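PDB 7DRG: PA0821 from Pseudomonas aeruginosa, which probably acts as the type VI secretion immunity protein (antitoxin) against a putative VRR-NUC-domain effector of the same bacterium. Local coordinates for residues T43-K48 against C214-T219; S144-S149 against I167-R172. All coordinates share one frame; numbering follows the deposited sequence.

Interaction 1: residues T43-K48 against C214-T219; sequences TLYFKK and CLLANT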
# COMPACT_ATOMS: atom_id res chain seq x y z
N THR B 43 -5.63 13.18 19.88
CA THR B 43 -5.12 12.28 20.90
C THR B 43 -4.36 13.11 21.94
O THR B 43 -3.45 13.86 21.58
CB THR B 43 -4.18 11.25 20.28
OG1 THR B 43 -4.87 10.51 19.28
CG2 THR B 43 -3.62 10.32 21.33
N LEU B 44 -4.75 12.97 23.21
CA LEU B 44 -4.14 13.73 24.30
C LEU B 44 -3.69 12.75 25.37
O LEU B 44 -4.49 11.95 25.87
CB LEU B 44 -5.12 14.74 24.89
CG LEU B 44 -5.63 15.84 23.95
CD1 LEU B 44 -6.67 16.69 24.65
CD2 LEU B 44 -4.47 16.70 23.49
N TYR B 45 -2.40 12.79 25.71
CA TYR B 45 -1.85 11.99 26.80
C TYR B 45 -1.73 12.88 28.04
O TYR B 45 -1.06 13.91 27.98
CB TYR B 45 -0.47 11.43 26.43
CG TYR B 45 -0.40 10.57 25.18
CD1 TYR B 45 -0.34 11.14 23.91
CD2 TYR B 45 -0.33 9.18 25.28
CE1 TYR B 45 -0.23 10.35 22.76
CE2 TYR B 45 -0.22 8.38 24.15
CZ TYR B 45 -0.18 8.97 22.90
OH TYR B 45 -0.07 8.17 21.78
N PHE B 46 -2.36 12.48 29.14
CA PHE B 46 -2.46 13.36 30.30
C PHE B 46 -2.36 12.54 31.58
O PHE B 46 -2.50 11.32 31.57
CB PHE B 46 -3.77 14.16 30.29
CG PHE B 46 -5.00 13.31 30.47
CD1 PHE B 46 -5.55 12.62 29.41
CD2 PHE B 46 -5.62 13.21 31.71
CE1 PHE B 46 -6.67 11.82 29.57
CE2 PHE B 46 -6.75 12.43 31.88
CZ PHE B 46 -7.28 11.73 30.80
N LYS B 47 -2.16 13.23 32.70
CA LYS B 47 -1.99 12.55 33.98
C LYS B 47 -3.10 12.92 34.96
O LYS B 47 -3.93 13.80 34.70
CB LYS B 47 -0.61 12.84 34.59
CG LYS B 47 0.52 12.30 33.72
CD LYS B 47 1.87 12.37 34.42
CE LYS B 47 2.98 11.88 33.50
NZ LYS B 47 4.29 11.84 34.20
N LYS B 48 -3.12 12.19 36.08
CA LYS B 48 -4.02 12.42 37.21
C LYS B 48 -5.48 12.10 36.87
O LYS B 48 -6.40 12.66 37.48
CB LYS B 48 -3.89 13.84 37.76
CG LYS B 48 -2.49 14.17 38.22
CD LYS B 48 -2.38 15.62 38.66
CE LYS B 48 -2.27 15.72 40.16
NZ LYS B 48 -2.48 17.12 40.62
N CYS B 214 -3.60 4.27 23.71
CA CYS B 214 -3.70 3.69 25.05
C CYS B 214 -2.80 2.47 25.23
O CYS B 214 -2.45 2.15 26.37
CB CYS B 214 -5.16 3.33 25.36
SG CYS B 214 -5.88 2.03 24.37
N LEU B 215 -2.40 1.80 24.14
CA LEU B 215 -1.40 0.74 24.25
C LEU B 215 0.01 1.30 24.32
O LEU B 215 0.89 0.68 24.93
CB LEU B 215 -1.49 -0.22 23.06
CG LEU B 215 -2.79 -0.96 22.76
CD1 LEU B 215 -2.56 -2.03 21.70
CD2 LEU B 215 -3.37 -1.55 24.02
N LEU B 216 0.26 2.45 23.70
CA LEU B 216 1.58 3.06 23.72
C LEU B 216 1.89 3.73 25.05
O LEU B 216 3.06 3.75 25.47
CB LEU B 216 1.70 4.10 22.59
CG LEU B 216 1.57 3.60 21.14
CD1 LEU B 216 1.51 4.76 20.16
CD2 LEU B 216 2.74 2.67 20.81
N ALA B 217 0.86 4.24 25.73
CA ALA B 217 1.04 5.28 26.75
C ALA B 217 1.98 4.87 27.87
O ALA B 217 2.73 5.71 28.38
CB ALA B 217 -0.33 5.67 27.31
N ASN B 218 1.94 3.61 28.31
CA ASN B 218 2.73 3.22 29.48
C ASN B 218 3.74 2.13 29.16
O ASN B 218 4.16 1.39 30.06
CB ASN B 218 1.81 2.82 30.63
CG ASN B 218 1.01 4.01 31.15
OD1 ASN B 218 1.55 4.89 31.80
ND2 ASN B 218 -0.27 4.04 30.82
N THR B 219 4.14 2.02 27.90
CA THR B 219 5.26 1.17 27.53
C THR B 219 6.56 1.80 28.01
O THR B 219 6.65 3.02 28.17
CB THR B 219 5.31 1.00 26.01
OG1 THR B 219 5.47 2.28 25.39
CG2 THR B 219 4.03 0.35 25.50

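Interaction 2: residues S144-S149 against I167-R172; sequences SVLEFS and IDFARR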
# COMPACT_ATOMS: atom_id res chain seq x y z
N SER B 144 -2.54 8.58 31.07
CA SER B 144 -3.86 8.28 30.53
C SER B 144 -4.03 8.93 29.16
O SER B 144 -3.20 9.73 28.72
CB SER B 144 -4.95 8.75 31.51
OG SER B 144 -4.83 8.06 32.75
N VAL B 145 -5.11 8.58 28.47
CA VAL B 145 -5.32 9.01 27.09
C VAL B 145 -6.77 9.41 26.89
O VAL B 145 -7.68 8.69 27.31
CB VAL B 145 -4.94 7.90 26.08
CG1 VAL B 145 -5.30 8.33 24.66
CG2 VAL B 145 -3.46 7.55 26.18
N LEU B 146 -6.98 10.55 26.24
CA LEU B 146 -8.27 10.92 25.67
C LEU B 146 -8.12 11.00 24.16
O LEU B 146 -7.24 11.72 23.68
CB LEU B 146 -8.77 12.26 26.21
CG LEU B 146 -10.00 12.84 25.51
CD1 LEU B 146 -11.21 11.92 25.66
CD2 LEU B 146 -10.34 14.22 26.06
N GLU B 147 -8.96 10.28 23.43
CA GLU B 147 -9.00 10.38 21.98
C GLU B 147 -10.42 10.72 21.55
O GLU B 147 -11.39 10.20 22.11
CB GLU B 147 -8.59 9.07 21.29
CG GLU B 147 -7.15 8.68 21.45
CD GLU B 147 -6.72 7.72 20.36
OE1 GLU B 147 -5.89 8.11 19.53
OE2 GLU B 147 -7.23 6.57 20.33
N PHE B 148 -10.54 11.58 20.54
CA PHE B 148 -11.86 11.96 20.08
C PHE B 148 -11.77 12.33 18.61
O PHE B 148 -10.70 12.68 18.11
CB PHE B 148 -12.44 13.11 20.92
CG PHE B 148 -11.76 14.42 20.68
CD1 PHE B 148 -10.52 14.68 21.22
CD2 PHE B 148 -12.37 15.39 19.90
CE1 PHE B 148 -9.89 15.90 20.99
CE2 PHE B 148 -11.74 16.62 19.67
CZ PHE B 148 -10.50 16.86 20.22
N SER B 149 -12.89 12.22 17.91
CA SER B 149 -12.83 12.46 16.48
C SER B 149 -14.17 12.94 15.96
O SER B 149 -15.23 12.69 16.54
CB SER B 149 -12.41 11.19 15.73
OG SER B 149 -13.46 10.23 15.73
N ILE B 167 -8.26 22.61 21.60
CA ILE B 167 -7.69 23.62 22.49
C ILE B 167 -8.40 23.62 23.84
O ILE B 167 -7.75 23.69 24.89
CB ILE B 167 -7.75 25.01 21.82
CG1 ILE B 167 -7.08 24.98 20.44
CG2 ILE B 167 -7.12 26.05 22.73
CD1 ILE B 167 -5.69 24.41 20.44
N ASP B 168 -9.73 23.56 23.84
CA ASP B 168 -10.48 23.55 25.09
C ASP B 168 -10.09 22.35 25.95
O ASP B 168 -9.94 22.48 27.17
CB ASP B 168 -11.98 23.53 24.83
CG ASP B 168 -12.53 24.89 24.39
OD1 ASP B 168 -11.75 25.86 24.35
OD2 ASP B 168 -13.73 24.99 24.08
N PHE B 169 -9.92 21.18 25.32
CA PHE B 169 -9.57 19.99 26.09
C PHE B 169 -8.14 20.09 26.63
O PHE B 169 -7.87 19.70 27.77
CB PHE B 169 -9.68 18.72 25.23
CG PHE B 169 -11.08 18.40 24.75
CD1 PHE B 169 -12.17 19.18 25.07
CD2 PHE B 169 -11.29 17.26 23.96
CE1 PHE B 169 -13.44 18.86 24.61
CE2 PHE B 169 -12.55 16.94 23.50
CZ PHE B 169 -13.63 17.73 23.83
N ALA B 170 -7.22 20.60 25.81
CA ALA B 170 -5.85 20.79 26.27
C ALA B 170 -5.81 21.71 27.48
O ALA B 170 -5.08 21.47 28.44
CB ALA B 170 -4.99 21.35 25.14
N ARG B 171 -6.61 22.77 27.43
CA ARG B 171 -6.65 23.75 28.50
C ARG B 171 -7.07 23.12 29.83
O ARG B 171 -6.51 23.44 30.88
CB ARG B 171 -7.59 24.89 28.10
CG ARG B 171 -7.54 26.12 28.96
CD ARG B 171 -7.74 27.34 28.08
NE ARG B 171 -8.80 27.15 27.08
CZ ARG B 171 -8.86 27.81 25.93
NH1 ARG B 171 -7.92 28.70 25.63
NH2 ARG B 171 -9.85 27.59 25.07
N ARG B 172 -8.02 22.19 29.79
CA ARG B 172 -8.51 21.58 31.05
C ARG B 172 -7.65 20.41 31.52
O ARG B 172 -7.63 20.19 32.70
CB ARG B 172 -9.85 20.86 30.93
CG ARG B 172 -10.88 21.45 30.00
CD ARG B 172 -12.27 21.03 30.39
NE ARG B 172 -13.15 22.05 29.90
CZ ARG B 172 -13.66 22.06 28.69
NH1 ARG B 172 -13.41 21.07 27.87
NH2 ARG B 172 -14.44 23.04 28.31

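Interaction 1: residues T43-K48 against C214-T219
Tyr45 reaches from strand 34-46 to Leu216 and Ala217, at the short helix 213-216 and the type I beta turn Leu216 to Thr219 that overlaps it. The methyl of Ala217 lies at the edge of the tyrosine ring, near the ring plane. Ala217 CB is 4.1 Å from Tyr45 CD2 and 4.2 Å from Tyr45 CE2. This is plain van der Waals contact along one side of the ring. Farther out, the Tyr45 hydroxyl passes the tip of Leu216, with Tyr45 OH 4.1 Å from Leu216 CD1. Tyr45 carries its ring anti to the carbonyl carbon (chi1 -58°), and this sends the ring off the strand toward the helix. The hydroxyl is not left to the leucine methyl, for it bonds to the hydroxyl of Tyr179. Val145 of strand 144-151 touches both Tyr45 and Ala217, and Phe222 meets both the Tyr45 ring and Leu216. The close part of the contact is therefore a small buried apolar cluster. It lies between strand 34-46, antiparallel to its neighbour 144-151, and the beta turn. Within the turn Leu216 O accepts two bonds from Thr219, one from the backbone N and one from the hydroxyl. Thr219 OG1 to Leu216 O is 2.8 Å, with the donor tilted 18° from the carbonyl plane. The turn side of the contact is looser. Asn218 and Thr219 are partly exposed and their side chains do not touch residues 43-48, although Asn218 ND2 is held by Leu143 O. Lys47 and Lys48 lead the chain outward, with Lys47 paired to Asp142.

Interaction 2: residues S144-S149 against I167-R172
Phe169 points one edge of its ring at the face of Phe148 in an edge-to-face pair. The ring planes stand at 58° and the centroids are 4.7 Å apart. Phe169 CE2 sits over the centre of the Phe148 ring, 3.6 Å above its plane. Phe169 CD2 is 3.6 Å from Phe148 CE1. Phe148 holds its CG between the backbone N and the carbonyl carbon (chi1 71°), and its ring turns a face to the incoming edge. Leu146 is two residues earlier on the same side of the strand. Its side chain crosses that of Phe169 at about a right angle. The leucine methyl approaches the Phe169 ring obliquely, and Leu146 CD2 is 3.8 Å from Phe169 CD2. Phe169 thus packs against two side chains of the strand, one aromatic and one aliphatic. The contact joins helix 161-173 to strand 144-151 by buried apolar packing. Phe162, earlier in this helix, also meets Phe148. Helix 52-69 adjoins Phe169 through Cys61 and Glu64, and strands 34-46 and 126-131 add Leu44 and Phe127 to the same core.

Both contacts are buried where they touch, and they lie on neighbouring strands. Interaction 1 starts from strand 34-46 and interaction 2 from strand 144-151. These strands run antiparallel, and Phe46 O is 2.8 Å from Ser144 N, a probable hydrogen bond. Thr43 OG1 and Glu147 OE1, 2.6 Å apart, add a probable side-chain bond. The Phe46 ring also packs on the backbone of Val145 and Leu146. The contacts lie on opposite sides of these strands, Tyr45 pointing to one side and Leu146 and Phe148 to the other. They differ in chemistry. Interaction 2 is wholly apolar where it touches, with an aromatic pair at its centre. Interaction 1 has a phenol with a polar end.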